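Local structure of catecholate siderophore receptor Fiu (Escherichia coli, 6BPM) at residues Phe71-Asn76 and Val701-Lys706; Leu622-Glu627 and Met654-Asp659; Glu627-Leu632 and Arg649-Met654. The protein imports iron bound to catecholate siderophores across the outer membrane, drawing energy from TonB, and also serves as the receptor for microcins M, H47 and E492. All coordinates share one frame; numbering follows the deposited sequence.

Interaction 1: Phe71-Asn76 and Val701-Lys706; sequences FFAGEN and VASINK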
loop_
_atom_site.group_PDB
_atom_site.type_symbol
_atom_site.label_atom_id
_atom_site.label_comp_id
_atom_site.label_asym_id
_atom_site.label_seq_id
_atom_site.Cartn_x
_atom_site.Cartn_y
_atom_site.Cartn_z
ATOM N N PHE A 71 3.621 7.143 5.220
ATOM C CA PHE A 71 4.451 7.939 6.124
ATOM C C PHE A 71 5.465 8.832 5.422
ATOM O O PHE A 71 6.087 9.651 6.090
ATOM C CB PHE A 71 5.228 7.046 7.111
ATOM C CG PHE A 71 4.369 6.156 7.994
ATOM C CD1 PHE A 71 3.242 6.639 8.623
ATOM C CD2 PHE A 71 4.755 4.848 8.249
ATOM C CE1 PHE A 71 2.477 5.814 9.442
ATOM C CE2 PHE A 71 3.996 4.025 9.072
ATOM C CZ PHE A 71 2.859 4.508 9.661
ATOM N N PHE A 72 5.684 8.667 4.124
ATOM C CA PHE A 72 6.642 9.463 3.366
ATOM C C PHE A 72 5.868 10.354 2.401
ATOM O O PHE A 72 5.061 9.847 1.618
ATOM C CB PHE A 72 7.584 8.549 2.574
ATOM C CG PHE A 72 8.702 9.273 1.862
ATOM C CD1 PHE A 72 9.464 10.242 2.516
ATOM C CD2 PHE A 72 8.990 8.989 0.539
ATOM C CE1 PHE A 72 10.512 10.889 1.862
ATOM C CE2 PHE A 72 10.022 9.632 -0.124
ATOM C CZ PHE A 72 10.798 10.583 0.549
ATOM N N ALA A 73 6.146 11.662 2.403
ATOM C CA ALA A 73 5.410 12.565 1.516
ATOM C C ALA A 73 6.101 12.793 0.173
ATOM O O ALA A 73 5.490 13.376 -0.730
ATOM C CB ALA A 73 5.165 13.910 2.203
ATOM N N GLY A 74 7.297 12.255 -0.019
ATOM C CA GLY A 74 8.063 12.422 -1.240
ATOM C C GLY A 74 9.280 13.301 -1.022
ATOM O O GLY A 74 9.658 13.631 0.104
ATOM N N GLU A 75 9.926 13.642 -2.130
ATOM C CA GLU A 75 11.098 14.513 -2.088
ATOM C C GLU A 75 10.741 15.949 -2.499
ATOM O O GLU A 75 9.725 16.493 -2.050
ATOM C CB GLU A 75 12.195 13.896 -2.961
ATOM C CG GLU A 75 12.578 12.529 -2.451
ATOM C CD GLU A 75 13.287 11.662 -3.477
ATOM O OE1 GLU A 75 13.759 12.213 -4.496
ATOM O OE2 GLU A 75 13.410 10.434 -3.234
ATOM N N ASN A 76 11.551 16.592 -3.337
ATOM C CA ASN A 76 11.165 17.915 -3.818
ATOM C C ASN A 76 10.638 17.886 -5.240
ATOM O O ASN A 76 9.672 18.593 -5.544
ATOM C CB ASN A 76 12.336 18.907 -3.748
ATOM C CG ASN A 76 12.694 19.309 -2.320
ATOM O OD1 ASN A 76 13.867 19.388 -1.968
ATOM N ND2 ASN A 76 11.682 19.574 -1.499
ATOM N N VAL A 701 1.490 15.426 12.589
ATOM C CA VAL A 701 2.138 15.244 11.295
ATOM C C VAL A 701 1.803 13.834 10.824
ATOM O O VAL A 701 2.093 12.855 11.524
ATOM C CB VAL A 701 3.663 15.438 11.413
ATOM C CG1 VAL A 701 4.378 15.095 10.119
ATOM C CG2 VAL A 701 3.986 16.859 11.858
ATOM N N ALA A 702 1.141 13.725 9.672
ATOM C CA ALA A 702 0.833 12.413 9.109
ATOM C C ALA A 702 1.922 11.941 8.163
ATOM O O ALA A 702 2.068 10.734 7.943
ATOM C CB ALA A 702 -0.523 12.423 8.398
ATOM N N SER A 703 2.659 12.865 7.562
ATOM C CA SER A 703 3.851 12.504 6.812
ATOM C C SER A 703 4.683 13.758 6.572
ATOM O O SER A 703 4.166 14.880 6.577
ATOM C CB SER A 703 3.501 11.827 5.484
ATOM O OG SER A 703 2.648 12.662 4.726
ATOM N N ILE A 704 5.981 13.553 6.395
ATOM C CA ILE A 704 6.893 14.634 6.069
ATOM C C ILE A 704 7.688 14.190 4.850
ATOM O O ILE A 704 7.917 12.995 4.640
ATOM C CB ILE A 704 7.807 14.999 7.282
ATOM C CG1 ILE A 704 8.438 16.385 7.106
ATOM C CG2 ILE A 704 8.881 13.960 7.490
ATOM C CD1 ILE A 704 9.293 16.827 8.273
ATOM N N ASN A 705 8.078 15.154 4.024
ATOM C CA ASN A 705 8.870 14.879 2.838
ATOM C C ASN A 705 10.359 14.854 3.205
ATOM O O ASN A 705 10.758 15.196 4.311
ATOM C CB ASN A 705 8.555 15.910 1.744
ATOM C CG ASN A 705 9.384 17.207 1.861
ATOM O OD1 ASN A 705 9.191 18.008 2.781
ATOM N ND2 ASN A 705 10.286 17.424 0.899
ATOM N N LYS A 706 11.189 14.457 2.249
ATOM C CA LYS A 706 12.600 14.229 2.534
ATOM C C LYS A 706 13.306 15.486 3.035
ATOM O O LYS A 706 13.926 15.485 4.106
ATOM C CB LYS A 706 13.289 13.705 1.275
ATOM C CG LYS A 706 14.725 13.368 1.503
ATOM C CD LYS A 706 15.509 13.284 0.222
ATOM C CE LYS A 706 16.930 12.865 0.571
ATOM N NZ LYS A 706 17.903 13.255 -0.466
#
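The F72 ring runs alongside the first carbons of K706. CG of F72 is anti to the backbone N (chi1 -174°). This carries the ring along K706, whose CB sits in the ring plane at the edge, 4.0 Å from F72 CE1. G74 N stands 3.6 Å above the plane of the same ring, over its centre, so the loop folds back across its own phenyl group.

N705 adds a side-chain bond to the two backbone ones. Its CG is held between the backbone N and the carbonyl carbon (chi1 86°), and the amide turns toward E75. ND2 reaches E75 O at 3.1 Å in a bent bond, with the donor above the carbonyl plane. The amides of N76 and N705 are turned 53° apart. R710 NH2 shares E75 O and R710 N donates to N705 OD1, which helps fix the amide rotation, while the ND2 atoms of N76 and N705 both bond to S707 OG.

G74 O receives K706 N at 2.8 Å. N705 CB presses on the same G74 O at 3.0 Å, which is tight. A73 N donates to I704 O at 3.1 Å. A73 CB points into the contact and meets S703 OG at 3.8 Å.

A702 and S703 together face H712 in a classic beta bulge, and H712 ND1 is bonded to S703 OG. The contact joins a plug-domain loop to the chain between the last two barrel strands, as expected of a TonB-dependent receptor with its plug seated inside the barrel.

Interaction 2: Leu622-Glu627 and Met654-Asp659; sequences LPYTPE and MHKGSD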
loop_
_atom_site.group_PDB
_atom_site.type_symbol
_atom_site.label_atom_id
_atom_site.label_comp_id
_atom_site.label_asym_id
_atom_site.label_seq_id
_atom_site.Cartn_x
_atom_site.Cartn_y
_atom_site.Cartn_z
ATOM N N LEU A 622 16.065 3.774 10.418
ATOM C CA LEU A 622 15.486 3.964 9.096
ATOM C C LEU A 622 14.374 5.005 9.171
ATOM O O LEU A 622 13.601 5.017 10.130
ATOM C CB LEU A 622 14.911 2.649 8.558
ATOM C CG LEU A 622 15.901 1.500 8.364
ATOM C CD1 LEU A 622 15.261 0.372 7.591
ATOM C CD2 LEU A 622 17.194 1.975 7.705
ATOM N N PRO A 623 14.269 5.883 8.182
ATOM C CA PRO A 623 13.270 6.947 8.250
ATOM C C PRO A 623 11.873 6.458 7.896
ATOM O O PRO A 623 11.672 5.413 7.265
ATOM C CB PRO A 623 13.776 7.966 7.229
ATOM C CG PRO A 623 14.502 7.135 6.240
ATOM C CD PRO A 623 15.108 5.987 6.979
ATOM N N TYR A 624 10.904 7.293 8.278
ATOM C CA TYR A 624 9.488 7.077 7.999
ATOM C C TYR A 624 9.034 5.707 8.505
ATOM O O TYR A 624 8.214 5.031 7.894
ATOM C CB TYR A 624 9.195 7.282 6.504
ATOM C CG TYR A 624 10.116 8.306 5.834
ATOM C CD1 TYR A 624 10.036 9.681 6.137
ATOM C CD2 TYR A 624 11.076 7.904 4.917
ATOM C CE1 TYR A 624 10.893 10.602 5.536
ATOM C CE2 TYR A 624 11.946 8.819 4.332
ATOM C CZ TYR A 624 11.853 10.160 4.633
ATOM O OH TYR A 624 12.730 11.047 3.999
ATOM N N THR A 625 9.557 5.309 9.662
ATOM C CA THR A 625 9.209 4.046 10.307
ATOM C C THR A 625 8.970 4.247 11.793
ATOM O O THR A 625 9.918 4.519 12.532
ATOM C CB THR A 625 10.335 3.036 10.146
ATOM O OG1 THR A 625 10.632 2.877 8.762
ATOM C CG2 THR A 625 9.944 1.690 10.743
ATOM N N PRO A 626 7.757 4.070 12.291
ATOM C CA PRO A 626 7.563 4.157 13.737
ATOM C C PRO A 626 8.138 2.903 14.377
ATOM O O PRO A 626 8.131 1.817 13.784
ATOM C CB PRO A 626 6.037 4.198 13.902
ATOM C CG PRO A 626 5.503 3.590 12.639
ATOM C CD PRO A 626 6.623 3.419 11.629
ATOM N N GLU A 627 8.642 3.060 15.597
ATOM C CA GLU A 627 9.207 1.931 16.323
ATOM C C GLU A 627 8.145 1.200 17.135
ATOM O O GLU A 627 8.181 -0.027 17.228
ATOM C CB GLU A 627 10.334 2.413 17.232
ATOM C CG GLU A 627 10.984 1.325 18.049
ATOM C CD GLU A 627 12.062 1.870 18.957
ATOM O OE1 GLU A 627 12.464 1.169 19.906
ATOM O OE2 GLU A 627 12.500 3.016 18.721
ATOM N N MET A 654 8.888 9.109 14.183
ATOM C CA MET A 654 9.804 8.577 13.181
ATOM C C MET A 654 10.798 9.633 12.742
ATOM O O MET A 654 10.647 10.827 12.995
ATOM C CB MET A 654 9.084 8.015 11.951
ATOM C CG MET A 654 7.703 8.552 11.724
ATOM S SD MET A 654 6.737 7.488 10.612
ATOM C CE MET A 654 5.097 8.026 11.057
ATOM N N HIS A 655 11.820 9.151 12.064
ATOM C CA HIS A 655 12.923 9.962 11.610
ATOM C C HIS A 655 12.655 10.419 10.197
ATOM O O HIS A 655 12.124 9.660 9.379
ATOM C CB HIS A 655 14.216 9.150 11.610
ATOM C CG HIS A 655 14.631 8.679 12.968
ATOM N ND1 HIS A 655 15.813 9.067 13.567
ATOM C CD2 HIS A 655 14.017 7.847 13.843
ATOM C CE1 HIS A 655 15.906 8.496 14.755
ATOM N NE2 HIS A 655 14.834 7.743 14.940
ATOM N N LYS A 656 13.063 11.649 9.902
ATOM C CA LYS A 656 13.155 12.051 8.518
ATOM C C LYS A 656 14.455 11.519 7.935
ATOM O O LYS A 656 15.421 11.248 8.657
ATOM C CB LYS A 656 13.101 13.573 8.411
ATOM C CG LYS A 656 13.062 14.113 7.019
ATOM C CD LYS A 656 13.014 15.650 7.048
ATOM C CE LYS A 656 14.292 16.294 7.516
ATOM N NZ LYS A 656 15.321 16.220 6.447
ATOM N N GLY A 657 14.471 11.340 6.621
ATOM C CA GLY A 657 15.707 11.001 5.965
ATOM C C GLY A 657 16.656 12.179 6.032
ATOM O O GLY A 657 16.267 13.308 6.354
ATOM N N SER A 658 17.935 11.906 5.809
ATOM C CA SER A 658 18.894 12.999 5.783
ATOM C C SER A 658 18.765 13.789 4.479
ATOM O O SER A 658 18.694 13.216 3.388
ATOM C CB SER A 658 20.311 12.474 5.988
ATOM O OG SER A 658 20.668 11.570 4.968
ATOM N N ASP A 659 18.654 15.108 4.609
ATOM C CA ASP A 659 18.715 16.011 3.473
ATOM C C ASP A 659 19.508 17.237 3.888
ATOM O O ASP A 659 19.550 17.587 5.067
ATOM C CB ASP A 659 17.328 16.419 2.994
ATOM C CG ASP A 659 17.370 17.140 1.682
ATOM O OD1 ASP A 659 17.406 16.453 0.641
ATOM O OD2 ASP A 659 17.380 18.390 1.691
HETATM O O HOH W 1 11.739 6.318 11.248
#
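One water is gripped from both segments. It accepts from T625 N and from H655 N, each 2.9 Å from the water oxygen, and donates to L622 O. Beside it, Y624 N gives a direct bond to H655 O at 2.9 Å.

The Y624 side chain leans along the other segment. Its chi1 of -31° is away from a staggered value, and it carries the ring toward K656 and G657. The phenol oxygen OH is 3.2 Å from G657 N and accepts a weak hydrogen bond from it. CB of P623 lies over one face of the ring, 3.5 Å above the plane and offset toward the rim. The backbone at H655 O and G657 N lies on the same side of the ring, with P623 CB 3.2 Å from H655 O.

These segments are the loop leading into strand 628-636 and the end of strand 642-655 with the loop after it. By the usual topology of TonB-dependent receptors, whose barrels carry long outer loops, both loops are probably extracellular ones.

M654 packs on the backbone at Y624 and T625. Its chi1 (23°) is also off a staggered value, and the chain is extended beyond CG. SD comes within 3.6 Å of Y624 C and runs alongside P626, and CB lies against T625 N. K656 passes the phenol with CG. Its NZ goes on to bond G657 O at 3.1 Å and also K706 O, tying this loop to the one after strand 701-704.

Interaction 3: Glu627-Leu632 and Arg649-Met654; sequences EHAFTL and RYIGSM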
loop_
_atom_site.group_PDB
_atom_site.type_symbol
_atom_site.label_atom_id
_atom_site.label_comp_id
_atom_site.label_asym_id
_atom_site.label_seq_id
_atom_site.Cartn_x
_atom_site.Cartn_y
_atom_site.Cartn_z
ATOM N N GLU A 627 8.642 3.060 15.597
ATOM C CA GLU A 627 9.207 1.931 16.323
ATOM C C GLU A 627 8.145 1.200 17.135
ATOM O O GLU A 627 8.181 -0.027 17.228
ATOM C CB GLU A 627 10.334 2.413 17.232
ATOM C CG GLU A 627 10.984 1.325 18.049
ATOM C CD GLU A 627 12.062 1.870 18.957
ATOM O OE1 GLU A 627 12.464 1.169 19.906
ATOM O OE2 GLU A 627 12.500 3.016 18.721
ATOM N N HIS A 628 7.180 1.936 17.683
ATOM C CA HIS A 628 6.017 1.395 18.364
ATOM C C HIS A 628 4.765 1.797 17.595
ATOM O O HIS A 628 4.644 2.938 17.163
ATOM C CB HIS A 628 5.921 1.934 19.795
ATOM C CG HIS A 628 7.163 1.714 20.585
ATOM N ND1 HIS A 628 7.360 0.598 21.370
ATOM C CD2 HIS A 628 8.312 2.428 20.645
ATOM C CE1 HIS A 628 8.562 0.656 21.911
ATOM N NE2 HIS A 628 9.161 1.753 21.484
ATOM N N ALA A 629 3.823 0.873 17.450
ATOM C CA ALA A 629 2.564 1.200 16.807
ATOM C C ALA A 629 1.493 0.273 17.352
ATOM O O ALA A 629 1.728 -0.921 17.526
ATOM C CB ALA A 629 2.667 1.078 15.292
ATOM N N PHE A 630 0.320 0.835 17.604
ATOM C CA PHE A 630 -0.776 0.153 18.264
ATOM C C PHE A 630 -2.068 0.515 17.552
ATOM O O PHE A 630 -2.279 1.677 17.191
ATOM C CB PHE A 630 -0.842 0.564 19.737
ATOM C CG PHE A 630 -2.096 0.141 20.455
ATOM C CD1 PHE A 630 -2.160 -1.076 21.114
ATOM C CD2 PHE A 630 -3.197 0.974 20.509
ATOM C CE1 PHE A 630 -3.308 -1.458 21.806
ATOM C CE2 PHE A 630 -4.357 0.586 21.193
ATOM C CZ PHE A 630 -4.406 -0.623 21.838
ATOM N N THR A 631 -2.924 -0.481 17.331
ATOM C CA THR A 631 -4.249 -0.204 16.804
ATOM C C THR A 631 -5.223 -1.192 17.428
ATOM O O THR A 631 -4.904 -2.371 17.579
ATOM C CB THR A 631 -4.272 -0.268 15.253
ATOM O OG1 THR A 631 -5.553 0.147 14.786
ATOM C CG2 THR A 631 -3.998 -1.675 14.731
ATOM N N LEU A 632 -6.398 -0.696 17.820
ATOM C CA LEU A 632 -7.437 -1.539 18.402
ATOM C C LEU A 632 -8.811 -0.992 18.039
ATOM O O LEU A 632 -9.073 0.200 18.223
ATOM C CB LEU A 632 -7.286 -1.626 19.919
ATOM C CG LEU A 632 -8.287 -2.544 20.601
ATOM C CD1 LEU A 632 -8.247 -3.925 19.934
ATOM C CD2 LEU A 632 -7.957 -2.652 22.081
ATOM N N ARG A 649 -5.781 4.367 17.809
ATOM C CA ARG A 649 -4.555 4.052 17.083
ATOM C C ARG A 649 -3.429 4.902 17.643
ATOM O O ARG A 649 -3.615 6.104 17.843
ATOM C CB ARG A 649 -4.660 4.355 15.584
ATOM C CG ARG A 649 -5.426 3.409 14.724
ATOM C CD ARG A 649 -5.098 3.700 13.266
ATOM N NE ARG A 649 -5.261 5.111 12.902
ATOM C CZ ARG A 649 -6.413 5.781 12.862
ATOM N NH1 ARG A 649 -7.569 5.201 13.180
ATOM N NH2 ARG A 649 -6.399 7.058 12.512
ATOM N N TYR A 650 -2.262 4.298 17.881
ATOM C CA TYR A 650 -1.050 5.045 18.204
ATOM C C TYR A 650 0.004 4.733 17.153
ATOM O O TYR A 650 0.288 3.562 16.890
ATOM C CB TYR A 650 -0.513 4.725 19.614
ATOM C CG TYR A 650 0.790 5.457 19.920
ATOM C CD1 TYR A 650 0.784 6.746 20.477
ATOM C CD2 TYR A 650 2.025 4.879 19.623
ATOM C CE1 TYR A 650 1.973 7.441 20.725
ATOM C CE2 TYR A 650 3.217 5.566 19.878
ATOM C CZ TYR A 650 3.180 6.839 20.425
ATOM O OH TYR A 650 4.352 7.508 20.652
ATOM N N ILE A 651 0.525 5.780 16.514
ATOM C CA ILE A 651 1.684 5.732 15.629
ATOM C C ILE A 651 2.808 6.471 16.342
ATOM O O ILE A 651 2.613 7.617 16.775
ATOM C CB ILE A 651 1.403 6.418 14.276
ATOM C CG1 ILE A 651 0.341 5.660 13.459
ATOM C CG2 ILE A 651 2.722 6.669 13.495
ATOM C CD1 ILE A 651 0.772 4.271 12.963
ATOM N N GLY A 652 3.989 5.843 16.435
ATOM C CA GLY A 652 5.085 6.402 17.197
ATOM C C GLY A 652 5.820 7.449 16.385
ATOM O O GLY A 652 5.469 7.754 15.251
ATOM N N SER A 653 6.853 8.027 16.981
ATOM C CA SER A 653 7.632 9.034 16.267
ATOM C C SER A 653 8.538 8.366 15.238
ATOM O O SER A 653 8.883 7.190 15.364
ATOM C CB SER A 653 8.461 9.876 17.232
ATOM O OG SER A 653 9.529 9.095 17.731
ATOM N N MET A 654 8.888 9.109 14.183
ATOM C CA MET A 654 9.804 8.577 13.181
ATOM C C MET A 654 10.798 9.633 12.742
ATOM O O MET A 654 10.647 10.827 12.995
ATOM C CB MET A 654 9.084 8.015 11.951
ATOM C CG MET A 654 7.703 8.552 11.724
ATOM S SD MET A 654 6.737 7.488 10.612
ATOM C CE MET A 654 5.097 8.026 11.057
#
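F630 and Y650 are neighbours on one side of the sheet, touching through CB, and their rings do not stack. The two CB atoms meet at 4.2 Å. Both CG atoms are anti to their backbone N (chi1 168° and 177°). Because the strands are antiparallel, this sends the rings in opposite directions along the sheet. The Y650 ring swings toward H628, and its CE2 is 4.0 Å from H628 O. The F630 ring runs the other way, and Y650 N lies near its plane at one edge. Further out, Y601 packs on F630 and W672 meets the Y650 ring.

Beneath the aromatic pair, the backbones make a hydrogen-bonded pair. F630 N bonds Y650 O at 2.8 Å, and Y650 N bonds F630 O at 2.7 Å. CA-H...O contacts from A629 and R649 add to the same two oxygens. The strands are the arms of a beta hairpin in the 22-stranded barrel. Their short segments lie at 167°, close to antiparallel. F630 and Y650 are on the side away from the plug and so probably face outward.

A629, T631, R649 and I651 point to the other side, where the plug lies. T631 and R649 form a non-hydrogen-bonded pair and run side by side. T631 OG1 touches R649 CG at 3.3 Å, and that hydroxyl is bonded to K63 O of the plug. R649 then bends at chi3, and NH1 leaves for a salt bridge with D675. I651 CD1 sits 4.4 Å from A629 CB. Past A629 and I651 the pairing weakens: G652 N reaches H628 O at 3.1 Å in a weak, bent bond.

In the fold
Interaction 2 is the most buried of the three; interactions 1 and 3 are partly buried. Interactions 2 and 3 share E627 and M654 and both use strand 642-655. Interaction 3 is regular strand pairing in the barrel wall, with one aromatic face and one face toward the plug. Interaction 2 continues from it into irregular loops, where a water and a tyrosine replace regular pairing. Interaction 1 joins plug to barrel through backbone and asparagine bonds. It touches interaction 2 where the F72 and Y624 rings meet and where K706 NZ makes a long, weak ion pair with D659. It touches interaction 3 through packing of F71 on I651 and M654.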